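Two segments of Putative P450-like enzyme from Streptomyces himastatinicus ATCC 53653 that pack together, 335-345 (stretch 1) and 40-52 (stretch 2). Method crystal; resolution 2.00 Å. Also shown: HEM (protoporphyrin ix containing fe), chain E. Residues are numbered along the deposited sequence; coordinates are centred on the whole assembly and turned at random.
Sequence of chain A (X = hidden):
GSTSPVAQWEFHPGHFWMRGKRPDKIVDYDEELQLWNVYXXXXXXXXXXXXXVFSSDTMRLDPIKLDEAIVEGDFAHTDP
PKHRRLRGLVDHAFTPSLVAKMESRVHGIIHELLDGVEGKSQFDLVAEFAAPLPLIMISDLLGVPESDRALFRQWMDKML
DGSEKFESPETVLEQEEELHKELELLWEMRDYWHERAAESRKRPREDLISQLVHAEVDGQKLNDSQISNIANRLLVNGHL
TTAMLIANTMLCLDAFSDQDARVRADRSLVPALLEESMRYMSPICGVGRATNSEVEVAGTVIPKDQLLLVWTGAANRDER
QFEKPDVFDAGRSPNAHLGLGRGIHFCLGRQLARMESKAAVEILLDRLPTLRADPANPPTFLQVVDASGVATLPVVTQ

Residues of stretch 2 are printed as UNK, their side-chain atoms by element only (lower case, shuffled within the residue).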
# COMPACT_ATOMS: atom_id res chain seq x y z
N ASN A 335 16.86 -2.41 -10.19
CA ASN A 335 16.12 -1.62 -9.24
C ASN A 335 15.43 -2.48 -8.21
O ASN A 335 14.20 -2.67 -8.24
CB ASN A 335 15.09 -0.75 -9.96
CG ASN A 335 14.46 0.30 -9.06
OD1 ASN A 335 14.84 0.44 -7.90
ND2 ASN A 335 13.49 1.02 -9.60
N ALA A 336 16.21 -2.97 -7.25
CA ALA A 336 15.70 -3.89 -6.26
C ALA A 336 15.21 -3.10 -5.07
O ALA A 336 15.65 -3.29 -3.94
CB ALA A 336 16.77 -4.92 -5.87
N HIS A 337 14.26 -2.20 -5.34
CA HIS A 337 13.76 -1.30 -4.32
C HIS A 337 12.94 -2.09 -3.31
O HIS A 337 12.62 -3.27 -3.54
CB HIS A 337 12.93 -0.21 -4.97
CG HIS A 337 11.69 -0.74 -5.65
ND1 HIS A 337 10.59 -1.14 -4.93
CD2 HIS A 337 11.40 -0.97 -6.95
CE1 HIS A 337 9.65 -1.57 -5.77
NE2 HIS A 337 10.12 -1.47 -7.00
N LEU A 338 12.61 -1.45 -2.19
CA LEU A 338 11.86 -2.11 -1.12
C LEU A 338 10.37 -1.69 -1.08
O LEU A 338 9.64 -1.96 -0.10
CB LEU A 338 12.52 -1.80 0.24
CG LEU A 338 13.93 -2.37 0.42
CD1 LEU A 338 14.50 -2.00 1.80
CD2 LEU A 338 13.89 -3.90 0.24
N GLY A 339 9.96 -0.99 -2.13
CA GLY A 339 8.61 -0.45 -2.23
C GLY A 339 7.50 -1.46 -2.04
O GLY A 339 6.38 -1.09 -1.68
N LEU A 340 7.82 -2.72 -2.34
CA LEU A 340 6.88 -3.80 -2.30
C LEU A 340 7.25 -4.76 -1.19
O LEU A 340 6.71 -5.87 -1.07
CB LEU A 340 6.86 -4.52 -3.66
CG LEU A 340 6.05 -3.78 -4.75
CD1 LEU A 340 6.25 -4.40 -6.15
CD2 LEU A 340 4.59 -3.60 -4.45
N GLY A 341 8.21 -4.32 -0.37
CA GLY A 341 8.67 -5.15 0.71
C GLY A 341 9.74 -6.11 0.27
O GLY A 341 10.38 -5.93 -0.74
N ARG A 342 9.95 -7.13 1.09
CA ARG A 342 10.94 -8.18 0.84
C ARG A 342 10.70 -9.32 1.79
O ARG A 342 10.50 -9.06 2.98
CB ARG A 342 12.36 -7.63 1.02
CG ARG A 342 13.41 -8.71 1.10
CD ARG A 342 14.77 -8.09 1.08
NE ARG A 342 15.81 -8.98 1.55
CZ ARG A 342 16.95 -9.15 0.89
NH1 ARG A 342 17.11 -8.53 -0.29
NH2 ARG A 342 17.88 -9.95 1.37
N GLY A 343 10.77 -10.56 1.31
CA GLY A 343 10.59 -11.70 2.19
C GLY A 343 9.19 -12.26 2.17
O GLY A 343 8.53 -12.22 1.13
N ILE A 344 8.76 -12.78 3.31
CA ILE A 344 7.52 -13.53 3.37
C ILE A 344 6.30 -12.64 3.26
O ILE A 344 5.23 -13.10 2.86
CB ILE A 344 7.43 -14.43 4.63
CG1 ILE A 344 7.25 -13.65 5.94
CG2 ILE A 344 8.68 -15.39 4.70
CD1 ILE A 344 6.98 -14.57 7.13
N HIS A 345 6.46 -11.37 3.64
CA HIS A 345 5.35 -10.42 3.56
C HIS A 345 5.39 -9.59 2.27
O HIS A 345 4.63 -8.64 2.13
CB HIS A 345 5.33 -9.52 4.79
CG HIS A 345 4.98 -10.24 6.07
ND1 HIS A 345 3.69 -10.57 6.40
CD2 HIS A 345 5.77 -10.70 7.07
CE1 HIS A 345 3.68 -11.21 7.56
NE2 HIS A 345 4.93 -11.31 7.99
N UNK A 40 18.76 2.57 6.60
CA UNK A 40 19.73 2.05 5.65
C UNK A 40 19.14 0.93 4.82
O UNK A 40 18.19 0.26 5.27
N UNK A 41 19.61 0.78 3.58
CA UNK A 41 19.03 -0.27 2.73
C UNK A 41 19.49 -1.68 3.17
O UNK A 41 18.63 -2.54 3.40
c UNK A 41 19.13 -3.19 -0.86
c UNK A 41 17.58 -0.93 -0.43
c UNK A 41 17.15 -1.92 -1.34
c UNK A 41 17.93 -3.04 -1.52
c UNK A 41 19.32 -0.02 1.24
o UNK A 41 17.57 -4.04 -2.38
c UNK A 41 18.81 -1.07 0.26
c UNK A 41 19.55 -2.22 0.02
N UNK A 42 20.80 -1.93 3.30
CA UNK A 42 21.17 -3.31 3.65
C UNK A 42 20.58 -3.75 5.00
O UNK A 42 20.27 -4.92 5.18
c UNK A 42 22.73 -3.29 3.71
c UNK A 42 21.98 -1.05 3.24
c UNK A 42 23.08 -1.87 3.90
N UNK A 43 20.46 -2.83 5.95
CA UNK A 43 19.91 -3.14 7.26
C UNK A 43 18.40 -3.44 7.17
O UNK A 43 17.90 -4.40 7.77
o UNK A 43 23.51 -0.63 7.39
c UNK A 43 22.27 -0.81 7.43
o UNK A 43 21.47 -0.27 6.62
c UNK A 43 20.17 -1.99 8.25
c UNK A 43 21.68 -1.71 8.53
N UNK A 44 17.68 -2.60 6.43
CA UNK A 44 16.24 -2.79 6.24
C UNK A 44 15.91 -4.12 5.59
O UNK A 44 15.04 -4.87 6.06
c UNK A 44 15.67 -1.66 5.35
o UNK A 44 15.71 -0.40 6.00
N UNK A 45 16.59 -4.40 4.49
CA UNK A 45 16.44 -5.63 3.72
C UNK A 45 16.67 -6.84 4.62
O UNK A 45 15.89 -7.80 4.61
c UNK A 45 17.42 -5.65 2.54
N UNK A 46 17.75 -6.81 5.40
CA UNK A 46 18.01 -7.92 6.31
C UNK A 46 16.90 -8.07 7.36
O UNK A 46 16.57 -9.17 7.74
c UNK A 46 19.31 -7.74 6.99
N UNK A 47 16.39 -6.96 7.88
CA UNK A 47 15.35 -6.98 8.89
C UNK A 47 14.09 -7.66 8.34
O UNK A 47 13.48 -8.49 9.03
c UNK A 47 15.01 -5.55 9.43
c UNK A 47 16.11 -5.06 10.39
c UNK A 47 16.03 -3.56 10.70
c UNK A 47 13.64 -5.53 10.15
N UNK A 48 13.73 -7.27 7.13
CA UNK A 48 12.51 -7.81 6.47
C UNK A 48 12.68 -9.32 6.20
O UNK A 48 11.69 -10.04 6.22
c UNK A 48 11.72 -4.91 3.92
c UNK A 48 10.57 -5.34 6.12
c UNK A 48 11.88 -5.55 5.30
c UNK A 48 12.21 -7.04 5.16
N UNK A 49 13.93 -9.77 5.98
CA UNK A 49 14.20 -11.20 5.75
C UNK A 49 14.42 -12.02 7.03
O UNK A 49 14.72 -13.21 6.97
c UNK A 49 15.42 -11.35 4.83
o UNK A 49 15.19 -10.65 3.65
N UNK A 50 14.29 -11.37 8.17
CA UNK A 50 14.44 -12.05 9.43
C UNK A 50 13.17 -11.93 10.25
O UNK A 50 13.17 -11.27 11.29
c UNK A 50 16.04 -12.29 11.37
o UNK A 50 15.31 -13.19 11.77
c UNK A 50 15.63 -11.45 10.19
n UNK A 50 17.20 -11.99 11.94
N UNK A 51 12.08 -12.61 9.82
CA UNK A 51 10.81 -12.47 10.56
C UNK A 51 10.80 -13.16 11.93
O UNK A 51 10.01 -12.76 12.78
c UNK A 51 11.93 -13.51 8.66
c UNK A 51 10.53 -14.09 8.86
c UNK A 51 9.78 -13.09 9.61
N UNK A 52 11.63 -14.18 12.12
CA UNK A 52 11.71 -14.88 13.41
C UNK A 52 12.17 -13.89 14.48
O UNK A 52 11.72 -13.93 15.62
c UNK A 52 12.68 -16.07 13.33
c UNK A 52 13.22 -17.43 11.22
c UNK A 52 14.66 -17.26 11.66
c UNK A 52 12.23 -17.19 12.37
n UNK A 52 15.67 -17.45 10.55
CHA HEM E . 2.18 -6.40 1.24
CHB HEM E . 3.22 -2.25 -0.92
CHC HEM E . -0.54 -2.96 -3.87
CHD HEM E . -2.11 -6.54 -1.13
C1A HEM E . 2.86 -5.24 0.94
C2A HEM E . 4.08 -4.72 1.56
C3A HEM E . 4.38 -3.57 0.94
C4A HEM E . 3.34 -3.32 -0.07
CMA HEM E . 5.58 -2.66 1.26
CAA HEM E . 4.89 -5.37 2.69
CBA HEM E . 4.24 -5.13 4.06
CGA HEM E . 5.17 -5.51 5.22
O1A HEM E . 4.86 -5.23 6.40
O2A HEM E . 6.23 -6.12 5.01
C1B HEM E . 2.33 -2.12 -1.95
C2B HEM E . 2.42 -1.13 -2.98
C3B HEM E . 1.38 -1.32 -3.80
C4B HEM E . 0.60 -2.44 -3.28
CMB HEM E . 3.55 -0.09 -3.04
CAB HEM E . 0.97 -0.57 -5.07
CBB HEM E . 1.67 0.43 -5.60
C1C HEM E . -1.30 -4.02 -3.42
C2C HEM E . -2.54 -4.56 -4.05
C3C HEM E . -2.95 -5.55 -3.28
C4C HEM E . -2.04 -5.64 -2.17
CMC HEM E . -3.12 -4.03 -5.38
CAC HEM E . -4.17 -6.50 -3.36
CBC HEM E . -5.05 -6.50 -4.35
C1D HEM E . -1.13 -6.80 -0.23
C2D HEM E . -1.23 -7.78 0.81
C3D HEM E . 0.11 -7.74 1.52
C4D HEM E . 0.90 -6.74 0.86
CMD HEM E . -2.44 -8.68 1.15
CAD HEM E . 0.49 -8.56 2.76
CBD HEM E . 1.17 -9.85 2.36
CGD HEM E . 1.71 -10.51 3.62
O1D HEM E . 1.77 -9.87 4.69
O2D HEM E . 2.11 -11.70 3.54
NA HEM E . 2.47 -4.36 -0.03
NB HEM E . 1.20 -2.90 -2.15
NC HEM E . -1.09 -4.71 -2.29
ND HEM E . 0.15 -6.22 -0.20
FE HEM E . 0.73 -4.67 -1.24
O HOH W 1 11.05 -12.51 5.63

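Position 40 has no side-chain atoms and lies right before the helix that runs from 41 to 48, so it is Gly-40, in the N-cap position. A beta carbon here would run into a side-chain oxygen of position 43.

Position 41 carries one carbon, then a ring of six carbons bearing one oxygen. That oxygen lies 2.6 Å from Ala-336 O, and a ring carbon lies 3.7 Å from Leu-338 CG: Tyr-41. Its chi1 is t, and although CA-to-CB points sideways, the end of the side chain reaches stretch 1. There Tyr-41 OH donates a hydrogen bond to Ala-336 O, with the acceptor near the plane of the ring, while CE1 is the atom that packs against the leucine.

At 42 three carbons close a ring onto the backbone N, which makes it Pro-42; it points away and is exposed. Position 43 shows three carbons, the third carrying two oxygens. That is Glu-43, out of reach of stretch 1, with both carboxylate oxygens hydrogen-bonded elsewhere in the structure.

Position 44 has one carbon and one oxygen, and its CB sits 3.8 Å from Leu-338 CD1. It is Ser-44, whose OG turns back to donate to Gly-40 O at 2.7 Å, leaving the carbon to meet the leucine.

Position 45 has a single carbon, CB, 3.8 Å from Arg-342 NE and over one face of the guanidinium. Ala-45 offers that CB to the arginine. Position 46 also has one carbon, pointing away: Ala-46.

Position 47 has four carbons forked at the first, one arm two carbons long, and touches nothing on stretch 1; this is Ile-47. Position 48 has four carbons forked at the second and points toward stretch 1. Its CB lies 3.4 Å from Arg-342 O, and one branch carbon comes within 4.4 Å of Leu-338 CD2 and 4.3 Å of Gly-341 C. This is Leu-48, and the branch carbon is CD1.

Position 49, just past the helix, has one carbon and one oxygen, the oxygen 2.8 Å from Arg-342 NE. It is Ser-49, whose OG accepts a hydrogen bond from that NE, nearly straight at 166°.

Position 50 has two carbons, the second carrying an oxygen and a nitrogen: Asn-50, out of reach. At 51 three carbons again close onto the backbone N, and one of them meets Ile-344 CD1 at 4.0 Å; this is Pro-51, and the carbon is CG. Position 52 has four carbons in a row ending in nitrogen and makes no contact with stretch 1: Lys-52.

The design reads as an apolar centre held by specific polar contacts. Leu-338 packs against Tyr-41, Ser-44 and Leu-48; the tyrosine hydroxyl secures Ala-336, and Arg-342, t at chi1 to chi3, reaches past Ala-45 CB and bonds Ser-49 OG through NE. Gly-343 allows close backbone approach, since a beta carbon there would lie 3.0 Å from Leu-48 O. A water joins the two stretches by donating to Leu-48 O (2.6 Å) and accepting from Ile-344 N (3.3 Å). The same loop also serves the heme: His-345 ND1 donates to HEM O1D at 2.7 Å.

Stretch 2 (40-52) GYPESAAILSNPK
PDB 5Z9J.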